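Long-range contacts in 16S rRNA (guanine(1405)-N(7))-methyltransferase (Klebsiella pneumoniae, PDB 6PI9), which probably methylates the N7 position of guanine 1405 in 16S rRNA, using S-adenosyl-L-methionine as methyl donor, and so confers resistance to aminoglycosides: residues R74-D79 with R155-H160; P109-D114 with R208-F213; E175-A180 with L204-L209. One frame throughout, in Å; residues are numbered along the deposited sequence.

Interaction 1: R74-D79 with R155-H160; sequences RWNEGD and RARGWH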
loop_
_atom_site.group_PDB
_atom_site.type_symbol
_atom_site.label_atom_id
_atom_site.label_comp_id
_atom_site.label_asym_id
_atom_site.label_seq_id
_atom_site.Cartn_x
_atom_site.Cartn_y
_atom_site.Cartn_z
ATOM N N ARG A 74 5.629 -26.132 9.290
ATOM C CA ARG A 74 4.672 -26.810 10.149
ATOM C C ARG A 74 3.458 -27.304 9.377
ATOM O O ARG A 74 2.759 -28.201 9.857
ATOM C CB ARG A 74 4.242 -25.873 11.266
ATOM C CG ARG A 74 5.396 -25.135 11.891
ATOM C CD ARG A 74 4.892 -24.072 12.820
ATOM N NE ARG A 74 4.732 -24.604 14.165
ATOM C CZ ARG A 74 5.210 -24.015 15.253
ATOM N NH1 ARG A 74 5.873 -22.870 15.139
ATOM N NH2 ARG A 74 5.028 -24.559 16.452
ATOM N N TRP A 75 3.194 -26.739 8.197
ATOM C CA TRP A 75 2.055 -27.192 7.407
ATOM C C TRP A 75 2.357 -28.509 6.704
ATOM O O TRP A 75 1.478 -29.374 6.596
ATOM C CB TRP A 75 1.645 -26.118 6.393
ATOM C CG TRP A 75 0.503 -26.547 5.535
ATOM C CD1 TRP A 75 -0.734 -26.929 5.956
ATOM C CD2 TRP A 75 0.492 -26.649 4.107
ATOM N NE1 TRP A 75 -1.517 -27.260 4.880
ATOM C CE2 TRP A 75 -0.790 -27.095 3.732
ATOM C CE3 TRP A 75 1.439 -26.400 3.107
ATOM C CZ2 TRP A 75 -1.148 -27.305 2.400
ATOM C CZ3 TRP A 75 1.084 -26.611 1.787
ATOM C CH2 TRP A 75 -0.198 -27.060 1.446
ATOM N N ASN A 76 3.589 -28.695 6.223
ATOM C CA ASN A 76 3.912 -29.980 5.618
ATOM C C ASN A 76 3.929 -31.108 6.645
ATOM O O ASN A 76 3.919 -32.279 6.258
ATOM C CB ASN A 76 5.248 -29.922 4.873
ATOM C CG ASN A 76 5.436 -31.110 3.931
ATOM O OD1 ASN A 76 4.458 -31.681 3.444
ATOM N ND2 ASN A 76 6.689 -31.502 3.690
ATOM N N GLU A 77 3.936 -30.786 7.944
ATOM C CA GLU A 77 3.698 -31.815 8.953
ATOM C C GLU A 77 2.296 -32.390 8.821
ATOM O O GLU A 77 2.061 -33.562 9.142
ATOM C CB GLU A 77 3.893 -31.251 10.362
ATOM C CG GLU A 77 5.015 -30.238 10.540
ATOM C CD GLU A 77 6.406 -30.730 10.168
ATOM O OE1 GLU A 77 6.559 -31.838 9.613
ATOM O OE2 GLU A 77 7.368 -29.981 10.437
ATOM N N GLY A 78 1.350 -31.579 8.355
ATOM C CA GLY A 78 -0.015 -32.032 8.198
ATOM C C GLY A 78 -0.794 -32.032 9.485
ATOM O O GLY A 78 -1.782 -32.765 9.609
ATOM N N ASP A 79 -0.367 -31.231 10.456
ATOM C CA ASP A 79 -0.980 -31.191 11.775
ATOM C C ASP A 79 -1.458 -29.776 12.017
ATOM O O ASP A 79 -2.606 -29.525 12.406
ATOM C CB ASP A 79 0.034 -31.561 12.862
ATOM C CG ASP A 79 0.340 -33.032 12.908
ATOM O OD1 ASP A 79 -0.412 -33.829 12.312
ATOM O OD2 ASP A 79 1.368 -33.384 13.519
ATOM N N ARG A 155 8.361 -28.287 -3.650
ATOM C CA ARG A 155 9.144 -29.518 -3.615
ATOM C C ARG A 155 8.807 -30.370 -2.393
ATOM O O ARG A 155 8.794 -31.604 -2.487
ATOM C CB ARG A 155 10.643 -29.204 -3.655
ATOM C CG ARG A 155 11.135 -28.563 -4.950
ATOM C CD ARG A 155 12.658 -28.591 -4.960
ATOM N NE ARG A 155 13.240 -27.525 -5.776
ATOM C CZ ARG A 155 13.478 -26.291 -5.327
ATOM N NH1 ARG A 155 13.116 -25.931 -4.102
ATOM N NH2 ARG A 155 14.022 -25.395 -6.121
ATOM N N ALA A 156 8.521 -29.736 -1.249
ATOM C CA ALA A 156 8.149 -30.481 -0.047
ATOM C C ALA A 156 6.771 -31.123 -0.153
ATOM O O ALA A 156 6.520 -32.134 0.515
ATOM C CB ALA A 156 8.180 -29.565 1.179
ATOM N N ARG A 157 5.869 -30.557 -0.948
ATOM C CA ARG A 157 4.520 -31.091 -1.077
ATOM C C ARG A 157 4.379 -32.014 -2.280
ATOM O O ARG A 157 3.312 -32.616 -2.460
ATOM C CB ARG A 157 3.496 -29.947 -1.174
ATOM C CG ARG A 157 3.403 -29.041 0.054
ATOM C CD ARG A 157 2.768 -29.736 1.220
ATOM N NE ARG A 157 1.368 -30.076 0.976
ATOM C CZ ARG A 157 0.696 -30.943 1.732
ATOM N NH1 ARG A 157 1.317 -31.548 2.745
ATOM N NH2 ARG A 157 -0.570 -31.234 1.462
ATOM N N GLY A 158 5.425 -32.140 -3.103
ATOM C CA GLY A 158 5.354 -32.959 -4.301
ATOM C C GLY A 158 4.623 -32.332 -5.466
ATOM O O GLY A 158 4.167 -33.057 -6.358
ATOM N N TRP A 159 4.492 -31.002 -5.485
ATOM C CA TRP A 159 3.844 -30.289 -6.582
ATOM C C TRP A 159 4.798 -30.127 -7.765
ATOM O O TRP A 159 6.025 -30.113 -7.612
ATOM C CB TRP A 159 3.371 -28.906 -6.127
ATOM C CG TRP A 159 2.419 -28.936 -4.960
ATOM C CD1 TRP A 159 1.706 -30.030 -4.494
ATOM C CD2 TRP A 159 2.062 -27.837 -4.115
ATOM N NE1 TRP A 159 0.934 -29.660 -3.420
ATOM C CE2 TRP A 159 1.130 -28.324 -3.165
ATOM C CE3 TRP A 159 2.439 -26.489 -4.064
ATOM C CZ2 TRP A 159 0.562 -27.501 -2.180
ATOM C CZ3 TRP A 159 1.868 -25.673 -3.095
ATOM C CH2 TRP A 159 0.945 -26.185 -2.160
ATOM N N HIS A 160 4.219 -30.014 -8.962
ATOM C CA HIS A 160 5.030 -29.638 -10.109
ATOM C C HIS A 160 5.269 -28.146 -10.145
ATOM O O HIS A 160 6.183 -27.704 -10.849
ATOM C CB HIS A 160 4.371 -30.105 -11.399
ATOM C CG HIS A 160 4.277 -31.603 -11.491
ATOM N ND1 HIS A 160 3.282 -32.254 -12.197
ATOM C CD2 HIS A 160 5.060 -32.572 -10.963
ATOM C CE1 HIS A 160 3.458 -33.562 -12.091
ATOM N NE2 HIS A 160 4.535 -33.780 -11.354
#
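Asn76 OD1 takes a hydrogen bond from NH1 of Arg157 at 3.2 Å, and the same guanidinium lies over the indole of Trp75, so one arginine side chain serves two consecutive residues. The contact joins the C-terminal ends of two helices, 63-75 and 144-157, at the surface of the Rossmann-like methyltransferase fold. Helix 144-157 is the connection between strands 137-141 and 162-165 in a beta-alpha-beta crossover. The NH1 bond is fairly straight (160° at the hydrogen), in the plane of the Asn76 carbonyl and close to that of the guanidinium, although the amide and guanidinium planes stand nearly perpendicular. The other branch of the amide, ND2, makes a weak, strongly bent bond to the backbone O of Ala156 and also touches Ala156 CB, so both branches of the amide face the end of helix 144-157.

Bends at chi2 and chi3 fold the Arg157 chain over Trp75. Its CZ lies 4.2 Å from the centroid of the six-membered ring, toward the rim of that face, in a cation-pi contact with the two planes inclined at 41°. NE comes closest to the indole, 3.4 Å from Trp75 CH2, while CD rests near CZ3.

Beyond the positive-phi residue Gly158, where helix 144-157 has ended, the chain brings Trp159 back against Arg157, whose CB lies over one face of the Trp159 indole. Trp75 also packs on Thr153, and Trp159 on Ala154 and Thr135. The two tryptophan side chains cross at about a right angle, and Trp159 CZ2 meets the edge of Trp75 at CH2, 3.7 Å away.

Interaction 2: P109-D114 with R208-F213; sequences PFLGAD and RLVVTF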
loop_
_atom_site.group_PDB
_atom_site.type_symbol
_atom_site.label_atom_id
_atom_site.label_comp_id
_atom_site.label_asym_id
_atom_site.label_seq_id
_atom_site.Cartn_x
_atom_site.Cartn_y
_atom_site.Cartn_z
ATOM N N PRO A 109 -13.058 -23.667 -12.925
ATOM C CA PRO A 109 -13.550 -24.266 -14.174
ATOM C C PRO A 109 -13.042 -23.538 -15.405
ATOM O O PRO A 109 -12.895 -24.165 -16.464
ATOM C CB PRO A 109 -15.088 -24.209 -14.039
ATOM C CG PRO A 109 -15.388 -23.244 -12.944
ATOM C CD PRO A 109 -14.169 -23.358 -12.005
ATOM N N PHE A 110 -12.727 -22.236 -15.293
ATOM C CA PHE A 110 -12.146 -21.537 -16.424
ATOM C C PHE A 110 -10.734 -22.015 -16.711
ATOM O O PHE A 110 -10.293 -21.968 -17.873
ATOM C CB PHE A 110 -12.165 -20.038 -16.157
ATOM C CG PHE A 110 -11.808 -19.193 -17.341
ATOM C CD1 PHE A 110 -10.679 -18.407 -17.308
ATOM C CD2 PHE A 110 -12.639 -19.138 -18.458
ATOM C CE1 PHE A 110 -10.361 -17.576 -18.367
ATOM C CE2 PHE A 110 -12.324 -18.329 -19.529
ATOM C CZ PHE A 110 -11.184 -17.527 -19.473
ATOM N N LEU A 111 -9.984 -22.418 -15.676
ATOM C CA LEU A 111 -8.578 -22.767 -15.905
ATOM C C LEU A 111 -8.486 -24.122 -16.598
ATOM O O LEU A 111 -7.643 -24.335 -17.482
ATOM C CB LEU A 111 -7.803 -22.815 -14.581
ATOM C CG LEU A 111 -7.780 -21.594 -13.652
ATOM C CD1 LEU A 111 -7.060 -21.957 -12.377
ATOM C CD2 LEU A 111 -7.065 -20.413 -14.324
ATOM N N GLY A 112 -9.374 -25.022 -16.231
ATOM C CA GLY A 112 -9.415 -26.351 -16.787
ATOM C C GLY A 112 -8.747 -27.351 -15.867
ATOM O O GLY A 112 -7.916 -27.009 -15.016
ATOM N N ALA A 113 -9.130 -28.611 -16.040
ATOM C CA ALA A 113 -8.571 -29.686 -15.233
ATOM C C ALA A 113 -7.080 -29.828 -15.511
ATOM O O ALA A 113 -6.657 -29.849 -16.673
ATOM C CB ALA A 113 -9.294 -31.003 -15.529
ATOM N N ASP A 114 -6.296 -29.945 -14.434
ATOM C CA ASP A 114 -4.832 -30.055 -14.486
ATOM C C ASP A 114 -4.219 -29.075 -15.498
ATOM O O ASP A 114 -3.406 -29.443 -16.351
ATOM C CB ASP A 114 -4.400 -31.500 -14.779
ATOM C CG ASP A 114 -5.056 -32.521 -13.839
ATOM O OD1 ASP A 114 -6.106 -33.100 -14.212
ATOM O OD2 ASP A 114 -4.520 -32.740 -12.726
ATOM N N ARG A 208 -6.201 -18.374 -22.167
ATOM C CA ARG A 208 -7.142 -17.880 -21.164
ATOM C C ARG A 208 -6.339 -17.088 -20.161
ATOM O O ARG A 208 -5.249 -17.514 -19.788
ATOM C CB ARG A 208 -7.894 -19.014 -20.458
ATOM C CG ARG A 208 -9.024 -19.593 -21.331
ATOM C CD ARG A 208 -9.427 -20.991 -20.938
ATOM N NE ARG A 208 -10.837 -21.322 -21.243
ATOM C CZ ARG A 208 -11.399 -21.283 -22.453
ATOM N NH1 ARG A 208 -10.700 -20.863 -23.515
ATOM N NH2 ARG A 208 -12.677 -21.644 -22.606
ATOM N N LEU A 209 -6.873 -15.940 -19.727
ATOM C CA LEU A 209 -6.208 -15.062 -18.777
ATOM C C LEU A 209 -7.187 -14.766 -17.654
ATOM O O LEU A 209 -8.386 -14.611 -17.901
ATOM C CB LEU A 209 -5.781 -13.723 -19.403
ATOM C CG LEU A 209 -5.014 -13.841 -20.716
ATOM C CD1 LEU A 209 -4.704 -12.440 -21.180
ATOM C CD2 LEU A 209 -3.692 -14.642 -20.569
ATOM N N VAL A 210 -6.681 -14.690 -16.430
ATOM C CA VAL A 210 -7.457 -14.210 -15.279
ATOM C C VAL A 210 -6.819 -12.918 -14.856
ATOM O O VAL A 210 -5.653 -12.916 -14.452
ATOM C CB VAL A 210 -7.446 -15.219 -14.119
ATOM C CG1 VAL A 210 -8.243 -14.655 -12.913
ATOM C CG2 VAL A 210 -8.026 -16.550 -14.603
ATOM N N VAL A 211 -7.551 -11.809 -14.955
ATOM C CA VAL A 211 -6.981 -10.479 -14.690
ATOM C C VAL A 211 -7.775 -9.874 -13.555
ATOM O O VAL A 211 -9.010 -9.880 -13.610
ATOM C CB VAL A 211 -7.073 -9.566 -15.932
ATOM C CG1 VAL A 211 -6.573 -8.116 -15.613
ATOM C CG2 VAL A 211 -6.353 -10.208 -17.164
ATOM N N THR A 212 -7.109 -9.437 -12.485
ATOM C CA THR A 212 -7.881 -8.925 -11.364
ATOM C C THR A 212 -7.374 -7.576 -10.880
ATOM O O THR A 212 -6.212 -7.198 -11.067
ATOM C CB THR A 212 -7.905 -9.866 -10.164
ATOM O OG1 THR A 212 -6.658 -9.746 -9.471
ATOM C CG2 THR A 212 -8.148 -11.294 -10.627
ATOM N N PHE A 213 -8.270 -6.875 -10.166
ATOM C CA PHE A 213 -7.921 -5.548 -9.648
ATOM C C PHE A 213 -8.399 -5.442 -8.207
ATOM O O PHE A 213 -9.439 -5.988 -7.862
ATOM C CB PHE A 213 -8.636 -4.425 -10.451
ATOM C CG PHE A 213 -8.254 -4.407 -11.902
ATOM C CD1 PHE A 213 -7.184 -3.620 -12.329
ATOM C CD2 PHE A 213 -8.957 -5.184 -12.843
ATOM C CE1 PHE A 213 -6.814 -3.606 -13.700
ATOM C CE2 PHE A 213 -8.592 -5.192 -14.215
ATOM C CZ PHE A 213 -7.510 -4.386 -14.649
#
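Phe110 lays one ring face against the aliphatic chain of Arg208. Arg208 CB and CG each come within 3.5 Å of the ring, at CE1 and CZ respectively. Farther along the chain, CD sits over the face, offset toward the rim, in a CH-pi contact 4.2 Å from the centroid. The chain is extended from CG to NE, and the guanidinium that follows is inclined by only 23° to the phenyl plane. CD also passes 3.3 Å from the backbone O of Phe110, which lies near the guanidinium plane at its edge.

At the ring's edge, CE1 approaches the carbonyl O of Leu209 at 3.6 Å, and Val210 CG2 is near CD1. That same methyl meets Leu111 CD2 at 4.0 Å, the leucine and valine side chains crossing at about a right angle.

These residues pack the end of helix 100-111 against strand 208-214 of the Rossmann-like methyltransferase sheet, where that strand runs between parallel strand 179-183 and antiparallel strand 252-259. Leu111 reaches on to Ala179 and Leu181, while Phe110 touches Leu256 and Val210 touches Val254.

The charged end of Arg208 turns to strand 252-259, where NH2 forms a salt bridge with Glu258 OE2. Arg244 NH2 lies close to the same NH2, a like-charge proximity that the carboxylate may partly offset.

Interaction 3: E175-A180 with L204-L209; sequences EEADAA and LRAPRL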
loop_
_atom_site.group_PDB
_atom_site.type_symbol
_atom_site.label_atom_id
_atom_site.label_comp_id
_atom_site.label_asym_id
_atom_site.label_seq_id
_atom_site.Cartn_x
_atom_site.Cartn_y
_atom_site.Cartn_z
ATOM N N GLU A 175 6.759 -18.603 -21.928
ATOM C CA GLU A 175 6.290 -19.953 -21.673
ATOM C C GLU A 175 4.938 -20.185 -22.341
ATOM O O GLU A 175 4.149 -19.247 -22.538
ATOM C CB GLU A 175 6.183 -20.210 -20.169
ATOM C CG GLU A 175 7.557 -20.246 -19.488
ATOM C CD GLU A 175 8.002 -18.884 -18.961
ATOM O OE1 GLU A 175 8.973 -18.853 -18.170
ATOM O OE2 GLU A 175 7.372 -17.856 -19.321
ATOM N N GLU A 176 4.697 -21.446 -22.710
ATOM C CA GLU A 176 3.388 -21.931 -23.129
ATOM C C GLU A 176 2.573 -22.328 -21.917
ATOM O O GLU A 176 3.069 -23.039 -21.041
ATOM C CB GLU A 176 3.522 -23.173 -23.997
ATOM C CG GLU A 176 4.290 -22.961 -25.215
ATOM C CD GLU A 176 3.605 -23.499 -26.447
ATOM O OE1 GLU A 176 3.590 -22.753 -27.443
ATOM O OE2 GLU A 176 3.141 -24.673 -26.448
ATOM N N ALA A 177 1.298 -21.959 -21.906
ATOM C CA ALA A 177 0.463 -22.414 -20.808
ATOM C C ALA A 177 -1.000 -22.456 -21.232
ATOM O O ALA A 177 -1.391 -21.926 -22.274
ATOM C CB ALA A 177 0.650 -21.536 -19.579
ATOM N N ASP A 178 -1.798 -23.139 -20.420
ATOM C CA ASP A 178 -3.238 -23.166 -20.638
ATOM C C ASP A 178 -3.888 -21.883 -20.158
ATOM O O ASP A 178 -4.892 -21.430 -20.734
ATOM C CB ASP A 178 -3.812 -24.380 -19.932
ATOM C CG ASP A 178 -3.312 -25.673 -20.564
ATOM O OD1 ASP A 178 -3.499 -25.785 -21.794
ATOM O OD2 ASP A 178 -2.682 -26.518 -19.885
ATOM N N ALA A 179 -3.335 -21.277 -19.118
ATOM C CA ALA A 179 -3.935 -20.069 -18.572
ATOM C C ALA A 179 -2.842 -19.253 -17.936
ATOM O O ALA A 179 -1.852 -19.822 -17.474
ATOM C CB ALA A 179 -5.016 -20.419 -17.528
ATOM N N ALA A 180 -3.013 -17.905 -17.894
ATOM C CA ALA A 180 -2.120 -17.053 -17.135
ATOM C C ALA A 180 -2.928 -16.157 -16.216
ATOM O O ALA A 180 -4.028 -15.718 -16.570
ATOM C CB ALA A 180 -1.247 -16.142 -18.001
ATOM N N LEU A 204 1.245 -12.613 -24.304
ATOM C CA LEU A 204 1.256 -13.863 -23.549
ATOM C C LEU A 204 0.784 -15.038 -24.406
ATOM O O LEU A 204 -0.153 -14.920 -25.203
ATOM C CB LEU A 204 0.379 -13.718 -22.302
ATOM C CG LEU A 204 1.051 -12.898 -21.210
ATOM C CD1 LEU A 204 0.043 -12.576 -20.097
ATOM C CD2 LEU A 204 2.328 -13.583 -20.646
ATOM N N ARG A 205 1.455 -16.175 -24.258
ATOM C CA ARG A 205 1.135 -17.340 -25.086
ATOM C C ARG A 205 0.213 -18.290 -24.337
ATOM O O ARG A 205 0.503 -19.478 -24.231
ATOM C CB ARG A 205 2.419 -18.041 -25.514
ATOM C CG ARG A 205 3.324 -17.220 -26.418
ATOM C CD ARG A 205 4.703 -17.860 -26.493
ATOM N NE ARG A 205 5.567 -17.217 -27.482
ATOM C CZ ARG A 205 6.860 -17.506 -27.654
ATOM N NH1 ARG A 205 7.448 -18.426 -26.895
ATOM N NH2 ARG A 205 7.568 -16.881 -28.593
ATOM N N ALA A 206 -0.877 -17.772 -23.761
ATOM C CA ALA A 206 -1.878 -18.596 -23.091
ATOM C C ALA A 206 -3.247 -18.164 -23.615
ATOM O O ALA A 206 -3.512 -16.947 -23.740
ATOM C CB ALA A 206 -1.829 -18.461 -21.562
ATOM N N PRO A 207 -4.134 -19.111 -23.915
ATOM C CA PRO A 207 -5.433 -18.729 -24.482
ATOM C C PRO A 207 -6.417 -18.174 -23.474
ATOM O O PRO A 207 -7.423 -17.575 -23.896
ATOM C CB PRO A 207 -5.949 -20.046 -25.066
ATOM C CG PRO A 207 -5.311 -21.091 -24.239
ATOM C CD PRO A 207 -3.945 -20.574 -23.911
ATOM N N ARG A 208 -6.201 -18.374 -22.167
ATOM C CA ARG A 208 -7.142 -17.880 -21.164
ATOM C C ARG A 208 -6.339 -17.088 -20.161
ATOM O O ARG A 208 -5.249 -17.514 -19.788
ATOM C CB ARG A 208 -7.894 -19.014 -20.458
ATOM C CG ARG A 208 -9.024 -19.593 -21.331
ATOM C CD ARG A 208 -9.427 -20.991 -20.938
ATOM N NE ARG A 208 -10.837 -21.322 -21.243
ATOM C CZ ARG A 208 -11.399 -21.283 -22.453
ATOM N NH1 ARG A 208 -10.700 -20.863 -23.515
ATOM N NH2 ARG A 208 -12.677 -21.644 -22.606
ATOM N N LEU A 209 -6.873 -15.940 -19.727
ATOM C CA LEU A 209 -6.208 -15.062 -18.777
ATOM C C LEU A 209 -7.187 -14.766 -17.654
ATOM O O LEU A 209 -8.386 -14.611 -17.901
ATOM C CB LEU A 209 -5.781 -13.723 -19.403
ATOM C CG LEU A 209 -5.014 -13.841 -20.716
ATOM C CD1 LEU A 209 -4.704 -12.440 -21.180
ATOM C CD2 LEU A 209 -3.692 -14.642 -20.569
HETATM O O HOH W 1 3.591 -16.662 -22.373
HETATM O O HOH W 2 -0.322 -21.640 -25.173
#
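Ala180 and Leu209 are paired in parallel register where strands 179-183 and 208-214 begin, held by a backbone bond from Ala180 N to Arg208 O of 3.0 Å. The strands are neighbours in the central sheet of the Rossmann-like methyltransferase fold, joined through helices 186-192 and 196-203. Arg208 O also receives a CA-H...O contact from Ala179, and Leu209 CA approaches Ala180 O in the same manner.

Before the strands proper, the two chains are held more loosely. Ala177 N makes only a weak bond to Arg205 O, and water fills in beside it. One molecule donates to both Ala177 O and Arg205 O, while another accepts from Arg205 N and donates to Glu175 O at 2.6 Å.

Alanines make up much of the packing between the two chains. Ala206 CB sits 3.8 Å from Ala179 C and is also near the methyls of Ala177 and Ala180. The Pro207 ring edges against two successive carbonyls, with its CD 3.3 Å from Ala177 O and almost as near Asp178 O. Arg205 lays CB against Glu175 O, then runs extended from CG to NE, its NH1 bonding to Ala174 O. Glu175 and Asp178 turn to other partners, Glu175 OE1 in a salt bridge with Arg164 and Asp178 OD2 accepting from Arg116 N.

On the sheet face that carries Ala180 and Leu209, Leu204 comes in from the end of the crossover, with CD1 4.3 Å from Ala180 CB. Leu209 reaches the same methyl more closely, its CD2 3.9 Å from Ala180 CB.

Interactions 2 and 3 share Arg208 and Leu209 and meet on strand 208-214: interaction 3 pairs it side by side with strand 179-183, while interaction 2 covers one face with the end of helix 100-111. They touch directly, through a probable hydrogen bond from Val210 N to Ala180 O and packing of Leu111 on Ala179. Interaction 2 is buried and largely apolar; interaction 3, partly buried, relies on backbone bonds, alanine packing and bridging waters. Interaction 1 stands apart, its centre about 24 Å from that of interaction 2, and joins two helix ends at the surface through an amide, a guanidinium and two indoles.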